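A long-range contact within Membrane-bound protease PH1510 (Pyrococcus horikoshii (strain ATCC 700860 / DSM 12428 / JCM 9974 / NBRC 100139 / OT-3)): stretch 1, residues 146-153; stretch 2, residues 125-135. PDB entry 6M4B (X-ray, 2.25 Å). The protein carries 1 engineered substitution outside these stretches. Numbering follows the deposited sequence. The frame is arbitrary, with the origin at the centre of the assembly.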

# COMPACT_ATOMS: atom_id res chain seq x y z
N ILE A 146 10.91 7.55 14.19
CA ILE A 146 9.89 8.47 14.70
C ILE A 146 8.51 8.03 14.28
O ILE A 146 7.60 8.07 15.11
CB ILE A 146 10.10 9.94 14.22
CG1 ILE A 146 11.34 10.52 14.91
CG2 ILE A 146 8.88 10.81 14.52
CD1 ILE A 146 11.21 10.72 16.41
N ALA A 147 8.36 7.62 13.04
CA ALA A 147 7.05 7.14 12.56
C ALA A 147 6.53 5.99 13.43
O ALA A 147 5.35 5.95 13.78
CB ALA A 147 7.09 6.73 11.10
N GLU A 148 7.41 5.06 13.76
CA GLU A 148 7.06 3.94 14.65
C GLU A 148 6.63 4.48 16.02
O GLU A 148 5.59 4.10 16.53
CB GLU A 148 8.23 2.96 14.80
CG GLU A 148 7.89 1.79 15.72
CD GLU A 148 8.96 0.69 15.81
OE1 GLU A 148 8.87 -0.12 16.74
OE2 GLU A 148 9.91 0.63 15.03
N GLU A 149 7.37 5.44 16.55
CA GLU A 149 6.98 6.03 17.82
C GLU A 149 5.65 6.73 17.84
O GLU A 149 5.01 6.79 18.89
CB GLU A 149 8.06 6.92 18.38
CG GLU A 149 9.40 6.18 18.59
CD GLU A 149 10.49 7.09 19.10
OE1 GLU A 149 10.20 8.23 19.44
OE2 GLU A 149 11.63 6.65 19.22
N PHE A 150 5.18 7.25 16.71
CA PHE A 150 3.83 7.77 16.71
C PHE A 150 2.84 6.72 17.23
O PHE A 150 1.76 7.08 17.70
CB PHE A 150 3.34 8.19 15.30
CG PHE A 150 4.07 9.35 14.66
CD1 PHE A 150 4.70 10.34 15.40
CD2 PHE A 150 4.14 9.43 13.25
CE1 PHE A 150 5.35 11.40 14.80
CE2 PHE A 150 4.79 10.49 12.62
CZ PHE A 150 5.37 11.50 13.40
N ILE A 151 3.14 5.45 16.99
CA ILE A 151 2.30 4.36 17.41
C ILE A 151 2.74 3.91 18.81
O ILE A 151 1.93 3.89 19.72
CB ILE A 151 2.35 3.16 16.41
CG1 ILE A 151 1.60 3.50 15.14
CG2 ILE A 151 1.75 1.88 17.01
CD1 ILE A 151 1.68 2.45 14.06
N THR A 152 4.01 3.52 18.96
CA THR A 152 4.42 2.81 20.18
C THR A 152 4.42 3.71 21.43
O THR A 152 4.24 3.23 22.52
CB THR A 152 5.81 2.22 20.04
OG1 THR A 152 6.74 3.28 19.74
CG2 THR A 152 5.83 1.11 18.96
N LYS A 153 4.63 5.02 21.24
CA LYS A 153 4.63 6.01 22.31
C LYS A 153 3.46 6.96 22.19
O LYS A 153 3.28 7.81 23.03
CB LYS A 153 5.97 6.75 22.28
CG LYS A 153 7.06 5.84 22.77
CD LYS A 153 8.49 6.34 22.73
CE LYS A 153 9.43 5.13 22.85
NZ LYS A 153 10.69 5.37 23.62
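Stretch 2, residues 125-135: ITNYFIAYIKS

Stretch 2 is helical throughout, a segment of a longer helix whose backbone bonds run regularly from I125 O to F129 N and onward to S135. It packs against the helix formed by residues 146-152 of stretch 1, running roughly antiparallel to it: the N-to-C directions make an angle of 149°, and the axes approach to 8.6 Å. The register follows from this geometry. The CA of A147 lies 6.0 Å from the CA of K134, and the CA of E148 lies 5.8 Å from the CA of I130, so that advancing along stretch 1 means retreating along stretch 2.

Apolar packing makes up most of the contact. I151 points toward stretch 2 and acts as a knob in the hole formed by T126, F129, I130 and I133, residues that one helical turn and the next bring to a common face. Its CD1 reaches the backbone, 3.6 Å from F129 C and 3.6 Å from I130 N, while its CG2 lies 3.8 Å from I130 CG1 and 3.9 Å from T126 CG2. A branched aliphatic side chain suits this place because its two arms can touch different walls of the hole. I133 answers from stretch 2, also pointing toward its partner: its CG2 lies 3.6 Å from A147 O and 3.9 Å from I151 CD1, and its CD1 meets the edge of the F150 ring, 4.1 Å from CD2. The small side chain of A147 fits this close approach, with its CB 4.3 Å from I133 CG2. Farther along, T152 CG2 touches I130 CD1 at 3.8 Å.

The polar contact is a salt bridge, in which K134 NZ donates a hydrogen bond to E148 OE2 at 3.0 Å. Both side chains are long enough to bring their charges together, and the aliphatic part of E148 also packs, its CG 3.8 Å from I130 CG2.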

# COMPACT_ATOMS: atom_id res chain seq x y z
N ILE A 125 -2.27 -6.74 15.20
CA ILE A 125 -2.81 -5.63 14.45
C ILE A 125 -1.91 -4.39 14.64
O ILE A 125 -1.66 -3.68 13.71
CB ILE A 125 -4.30 -5.38 14.80
CG1 ILE A 125 -5.13 -6.50 14.22
CG2 ILE A 125 -4.80 -4.06 14.23
CD1 ILE A 125 -5.22 -6.48 12.69
N THR A 126 -1.38 -4.21 15.83
CA THR A 126 -0.53 -3.09 16.12
C THR A 126 0.72 -3.23 15.26
O THR A 126 1.15 -2.27 14.65
CB THR A 126 -0.20 -2.99 17.62
OG1 THR A 126 -1.41 -2.84 18.36
CG2 THR A 126 0.76 -1.81 17.93
N ASN A 127 1.30 -4.42 15.22
CA ASN A 127 2.53 -4.63 14.46
C ASN A 127 2.30 -4.44 12.98
O ASN A 127 3.20 -4.00 12.30
CB ASN A 127 3.18 -5.98 14.73
CG ASN A 127 3.77 -6.09 16.13
OD1 ASN A 127 4.17 -5.11 16.75
ND2 ASN A 127 3.79 -7.30 16.64
N TYR A 128 1.13 -4.81 12.52
CA TYR A 128 0.75 -4.57 11.16
C TYR A 128 0.80 -3.06 10.80
O TYR A 128 1.34 -2.68 9.76
CB TYR A 128 -0.64 -5.15 10.93
CG TYR A 128 -1.16 -4.88 9.57
CD1 TYR A 128 -1.84 -3.68 9.31
CD2 TYR A 128 -0.99 -5.77 8.55
CE1 TYR A 128 -2.27 -3.39 8.04
CE2 TYR A 128 -1.44 -5.49 7.25
CZ TYR A 128 -2.07 -4.30 7.01
OH TYR A 128 -2.58 -4.04 5.76
N PHE A 129 0.26 -2.24 11.68
CA PHE A 129 0.25 -0.81 11.52
C PHE A 129 1.62 -0.20 11.64
O PHE A 129 1.95 0.69 10.85
CB PHE A 129 -0.78 -0.12 12.45
CG PHE A 129 -2.16 -0.15 11.89
CD1 PHE A 129 -2.45 0.60 10.75
CD2 PHE A 129 -3.11 -1.05 12.36
CE1 PHE A 129 -3.70 0.51 10.14
CE2 PHE A 129 -4.36 -1.14 11.75
CZ PHE A 129 -4.66 -0.36 10.65
N ILE A 130 2.43 -0.76 12.52
CA ILE A 130 3.83 -0.37 12.61
C ILE A 130 4.56 -0.69 11.31
O ILE A 130 5.24 0.18 10.77
CB ILE A 130 4.55 -1.04 13.79
CG1 ILE A 130 4.00 -0.50 15.12
CG2 ILE A 130 6.04 -0.81 13.72
CD1 ILE A 130 4.45 -1.26 16.36
N ALA A 131 4.39 -1.89 10.77
CA ALA A 131 5.02 -2.20 9.50
C ALA A 131 4.52 -1.22 8.40
O ALA A 131 5.33 -0.74 7.60
CB ALA A 131 4.76 -3.63 9.09
N TYR A 132 3.23 -0.89 8.39
CA TYR A 132 2.69 -0.01 7.35
C TYR A 132 3.22 1.46 7.46
O TYR A 132 3.73 2.02 6.48
CB TYR A 132 1.21 -0.03 7.38
CG TYR A 132 0.54 0.77 6.33
CD1 TYR A 132 0.62 0.40 5.00
CD2 TYR A 132 -0.24 1.88 6.66
CE1 TYR A 132 0.00 1.12 4.01
CE2 TYR A 132 -0.92 2.58 5.68
CZ TYR A 132 -0.78 2.24 4.37
OH TYR A 132 -1.44 2.95 3.42
N ILE A 133 3.20 2.01 8.67
CA ILE A 133 3.63 3.39 8.89
C ILE A 133 5.14 3.56 8.63
O ILE A 133 5.56 4.52 7.99
CB ILE A 133 3.24 3.94 10.27
CG1 ILE A 133 3.07 5.47 10.19
CG2 ILE A 133 4.23 3.54 11.37
CD1 ILE A 133 2.58 6.10 11.46
N LYS A 134 5.91 2.54 8.97
CA LYS A 134 7.34 2.53 8.70
C LYS A 134 7.65 2.46 7.22
O LYS A 134 8.59 3.10 6.74
CB LYS A 134 8.04 1.42 9.45
CG LYS A 134 8.26 1.71 10.92
CD LYS A 134 8.89 0.55 11.65
CE LYS A 134 10.33 0.26 11.25
NZ LYS A 134 11.27 0.44 12.38
N SER A 135 6.85 1.72 6.48
CA SER A 135 7.00 1.62 5.08
C SER A 135 6.72 2.97 4.39
O SER A 135 7.44 3.30 3.49
CB SER A 135 6.08 0.55 4.51
OG SER A 135 4.72 0.92 4.44